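Local coordinates for protein catechol 1,2-dioxygenase (Burkholderia vietnamiensis, PDB 5TD3) that probably catalyses the intradiol ring cleavage of catechol to cis,cis-muconate with molecular oxygen, and binds phosphatidylethanolamine along its N-terminal helices, at residues Thr36-Ala39 / Arg40-Gln43; Gly230-Pro233 / Ala234-His237. One frame throughout, in Å; residues are numbered along the deposited sequence.

Contact 1. Residues Thr36-Ala39 / Arg40-Gln43; sequences TGDA and RTQQ
Asp38 grips Thr41 twice with one oxygen. Its OD2 accepts from Thr41 OG1 at 2.7 Å, on the anti side of the carboxylate, and from the Thr41 backbone N at 2.9 Å, which comes in from above the carboxylate plane. With CG of Asp38 anti to the backbone N (chi1 -179°), the carboxylate swings over the first turn of the helix, while OG1 of Thr41 sits beside its own N, so a single oxygen can serve both donors. The other oxygen, OD1, works through a water: the water donates to Asp38 OD1 and accepts from Arg40 N at 2.8 Å. Behind this the helix proper begins, with Gln42 N on Asp38 O and Gln43 N on Ala39 O. Gln42 runs back along the incoming loop, its CG 3.3 Å from Asp38 O, and its NE2 reaches Thr36 O at 3.2 Å over a bent bond (139°); that amide nitrogen also donates to Leu226 O of the second subunit. Arg40 NH1 lies above the amide plane of Gln43 and donates to OE1, and Arg40 NE makes a salt bridge to Glu65 of the second subunit. Thr41 OG1 in turn accepts a hydrogen bond from Arg225 NE of the second subunit, and Thr41 touches a bound phosphatidylethanolamine. The whole is an aspartate N-cap, starting helix 39-59 at the dimer interface.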
loop_
_atom_site.group_PDB
_atom_site.type_symbol
_atom_site.label_atom_id
_atom_site.label_comp_id
_atom_site.label_asym_id
_atom_site.label_seq_id
_atom_site.Cartn_x
_atom_site.Cartn_y
_atom_site.Cartn_z
ATOM N N THR A 36 13.863 14.577 15.456
ATOM C CA THR A 36 14.897 14.282 14.470
ATOM C C THR A 36 14.589 13.090 13.561
ATOM O O THR A 36 15.233 12.958 12.513
ATOM C CB THR A 36 16.236 14.040 15.175
ATOM O OG1 THR A 36 16.206 12.767 15.829
ATOM C CG2 THR A 36 16.507 15.134 16.214
ATOM N N GLY A 37 13.638 12.227 13.912
ATOM C CA GLY A 37 13.259 11.124 13.048
ATOM C C GLY A 37 14.202 9.929 13.123
ATOM O O GLY A 37 15.268 9.957 13.750
ATOM N N ASP A 38 13.783 8.847 12.461
ATOM C CA ASP A 38 14.534 7.597 12.408
ATOM C C ASP A 38 15.392 7.562 11.150
ATOM O O ASP A 38 14.864 7.578 10.025
ATOM C CB ASP A 38 13.592 6.397 12.455
ATOM C CG ASP A 38 14.322 5.071 12.423
ATOM O OD1 ASP A 38 15.015 4.744 13.404
ATOM O OD2 ASP A 38 14.169 4.324 11.444
ATOM N N ALA A 39 16.713 7.500 11.342
ATOM C CA ALA A 39 17.637 7.614 10.219
ATOM C C ALA A 39 17.439 6.484 9.220
ATOM O O ALA A 39 17.523 6.696 8.003
ATOM C CB ALA A 39 19.077 7.625 10.728
ATOM N N ARG A 40 17.184 5.277 9.711
ATOM C CA ARG A 40 17.011 4.155 8.792
ATOM C C ARG A 40 15.747 4.309 7.957
ATOM O O ARG A 40 15.752 4.008 6.756
ATOM C CB ARG A 40 17.003 2.844 9.565
ATOM C CG ARG A 40 16.755 1.640 8.694
ATOM C CD ARG A 40 17.807 1.471 7.603
ATOM N NE ARG A 40 17.691 0.114 7.063
ATOM C CZ ARG A 40 18.453 -0.392 6.103
ATOM N NH1 ARG A 40 19.388 0.359 5.532
ATOM N NH2 ARG A 40 18.267 -1.658 5.716
ATOM N N THR A 41 14.651 4.769 8.572
ATOM C CA THR A 41 13.438 5.022 7.803
ATOM C C THR A 41 13.659 6.133 6.780
ATOM O O THR A 41 13.201 6.034 5.635
ATOM C CB THR A 41 12.285 5.383 8.742
ATOM O OG1 THR A 41 12.073 4.317 9.673
ATOM C CG2 THR A 41 11.004 5.598 7.952
ATOM N N GLN A 42 14.339 7.208 7.179
ATOM C CA GLN A 42 14.647 8.277 6.228
ATOM C C GLN A 42 15.474 7.753 5.063
ATOM O O GLN A 42 15.252 8.140 3.911
ATOM C CB GLN A 42 15.379 9.414 6.942
ATOM C CG GLN A 42 14.509 10.088 7.973
ATOM C CD GLN A 42 15.303 10.927 8.936
ATOM O OE1 GLN A 42 16.500 10.683 9.167
ATOM N NE2 GLN A 42 14.649 11.934 9.502
ATOM N N GLN A 43 16.443 6.884 5.345
ATOM C CA GLN A 43 17.279 6.327 4.290
ATOM C C GLN A 43 16.451 5.513 3.299
ATOM O O GLN A 43 16.585 5.671 2.081
ATOM C CB GLN A 43 18.386 5.474 4.914
ATOM C CG GLN A 43 19.241 4.771 3.887
ATOM C CD GLN A 43 20.066 3.636 4.466
ATOM O OE1 GLN A 43 19.873 3.210 5.615
ATOM N NE2 GLN A 43 21.008 3.143 3.667
HETATM O O HOH W 1 17.886 11.036 11.402
HETATM O O HOH W 2 17.978 4.580 12.307
#

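Contact 2. Residues Gly230-Pro233 / Ala234-His237. With ZN (zinc ion), chain C.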
loop_
_atom_site.group_PDB
_atom_site.type_symbol
_atom_site.label_atom_id
_atom_site.label_comp_id
_atom_site.label_asym_id
_atom_site.label_seq_id
_atom_site.Cartn_x
_atom_site.Cartn_y
_atom_site.Cartn_z
ATOM N N GLY A 230 -4.155 -17.071 -9.107
ATOM C CA GLY A 230 -3.796 -16.855 -7.715
ATOM C C GLY A 230 -3.822 -18.100 -6.858
ATOM O O GLY A 230 -4.194 -18.044 -5.677
ATOM N N ASN A 231 -3.370 -19.217 -7.419
ATOM C CA ASN A 231 -3.498 -20.517 -6.771
ATOM C C ASN A 231 -2.155 -21.062 -6.293
ATOM O O ASN A 231 -1.103 -20.800 -6.886
ATOM C CB ASN A 231 -4.126 -21.530 -7.725
ATOM C CG ASN A 231 -5.527 -21.143 -8.129
ATOM O OD1 ASN A 231 -6.345 -20.791 -7.284
ATOM N ND2 ASN A 231 -5.805 -21.177 -9.427
ATOM N N ARG A 232 -2.212 -21.849 -5.215
ATOM C CA ARG A 232 -1.081 -22.608 -4.708
ATOM C C ARG A 232 -1.362 -24.101 -4.822
ATOM O O ARG A 232 -2.511 -24.526 -4.663
ATOM C CB ARG A 232 -0.806 -22.288 -3.234
ATOM C CG ARG A 232 -0.668 -20.814 -2.935
ATOM C CD ARG A 232 0.165 -20.574 -1.704
ATOM N NE ARG A 232 1.536 -20.993 -1.903
ATOM C CZ ARG A 232 2.367 -21.296 -0.921
ATOM N NH1 ARG A 232 1.964 -21.222 0.343
ATOM N NH2 ARG A 232 3.600 -21.664 -1.206
ATOM N N PRO A 233 -0.340 -24.920 -5.066
ATOM C CA PRO A 233 -0.514 -26.370 -4.949
ATOM C C PRO A 233 -0.747 -26.746 -3.491
ATOM O O PRO A 233 -0.464 -25.969 -2.574
ATOM C CB PRO A 233 0.819 -26.928 -5.462
ATOM C CG PRO A 233 1.817 -25.828 -5.106
ATOM C CD PRO A 233 1.060 -24.555 -5.369
ATOM N N ALA A 234 -1.279 -27.950 -3.278
ATOM C CA ALA A 234 -1.438 -28.433 -1.910
ATOM C C ALA A 234 -0.079 -28.523 -1.225
ATOM O O ALA A 234 0.911 -28.955 -1.826
ATOM C CB ALA A 234 -2.135 -29.796 -1.886
ATOM N N HIS A 235 -0.032 -28.126 0.046
ATOM C CA HIS A 235 1.235 -28.054 0.762
ATOM C C HIS A 235 0.953 -28.084 2.257
ATOM O O HIS A 235 -0.186 -27.949 2.704
ATOM C CB HIS A 235 1.994 -26.779 0.396
ATOM C CG HIS A 235 1.212 -25.540 0.698
ATOM N ND1 HIS A 235 0.211 -25.076 -0.127
ATOM C CD2 HIS A 235 1.250 -24.691 1.756
ATOM C CE1 HIS A 235 -0.324 -23.989 0.400
ATOM N NE2 HIS A 235 0.291 -23.733 1.540
ATOM N N VAL A 236 2.019 -28.247 3.027
ATOM C CA VAL A 236 1.962 -28.267 4.481
ATOM C C VAL A 236 3.084 -27.378 4.977
ATOM O O VAL A 236 4.212 -27.488 4.485
ATOM C CB VAL A 236 2.126 -29.688 5.050
ATOM C CG1 VAL A 236 2.112 -29.648 6.565
ATOM C CG2 VAL A 236 1.021 -30.617 4.537
ATOM N N HIS A 237 2.776 -26.487 5.926
ATOM C CA HIS A 237 3.767 -25.585 6.509
ATOM C C HIS A 237 4.398 -26.190 7.754
ATOM O O HIS A 237 3.737 -26.899 8.523
ATOM C CB HIS A 237 3.157 -24.246 6.939
ATOM C CG HIS A 237 2.540 -23.453 5.831
ATOM N ND1 HIS A 237 3.233 -22.486 5.138
ATOM C CD2 HIS A 237 1.276 -23.436 5.341
ATOM C CE1 HIS A 237 2.437 -21.938 4.233
ATOM N NE2 HIS A 237 1.240 -22.490 4.342
HETATM ZN ZN ZN C . -0.240 -22.438 3.072
#
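Arg232 lays its guanidinium over one face of the His235 ring, at the entry to the His-X-His metal-binding strand of an intradiol dioxygenase, whose catalytic domain is a beta-sandwich. This is the tight part: NH1 comes within 3.2 Å of His235 NE2 without a hydrogen bond, since NE2 spends its lone pair on the zinc, and the two planes are 44° apart, so this is a tilted, offset overlap. The Arg232 chain, bent at chi3 (66°), brings the group back over the ring, while NH2 is tied by a salt bridge to Asp263. His235 CG sits between its backbone N and carbonyl carbon (chi1 59°), turning the ring back toward the preceding loop, where ND1 donates to Pro233 O. That bond fixes the ring's rotation and leaves NE2 to the zinc. Toward His237 the fit is looser: His237 CE1 is 4.0 Å from Arg232 NH1, at the guanidinium edge, and its ring, stacked on Trp167, meets the arginine only obliquely. Tyr175 is the third protein ligand; iron is the usual metal of this family, zinc the one modelled here. Two ring nitrogens close on the zinc, His235 NE2 at 2.1 Å and His237 NE2 at 2.0 Å.

How the contacts relate
Contact 1 and contact 2 sit in different parts of the chain, their centres 38 Å apart and their nearest atoms about 26 Å apart, so neither touches the other. The centre of contact 2 is about 10 Å from the centre of the chain, and that of contact 1 about 29 Å. Contact 2 is buried and supplies two of the three protein ligands of the zinc; contact 1 lies near the surface, with the Thr41 side chain about 3 Å from a phosphatidylethanolamine. In the dimer, Arg225, which meets 36-43 from the second subunit, belongs to helix 218-226, and in that subunit the same helix precedes the loop carrying residues 230-233.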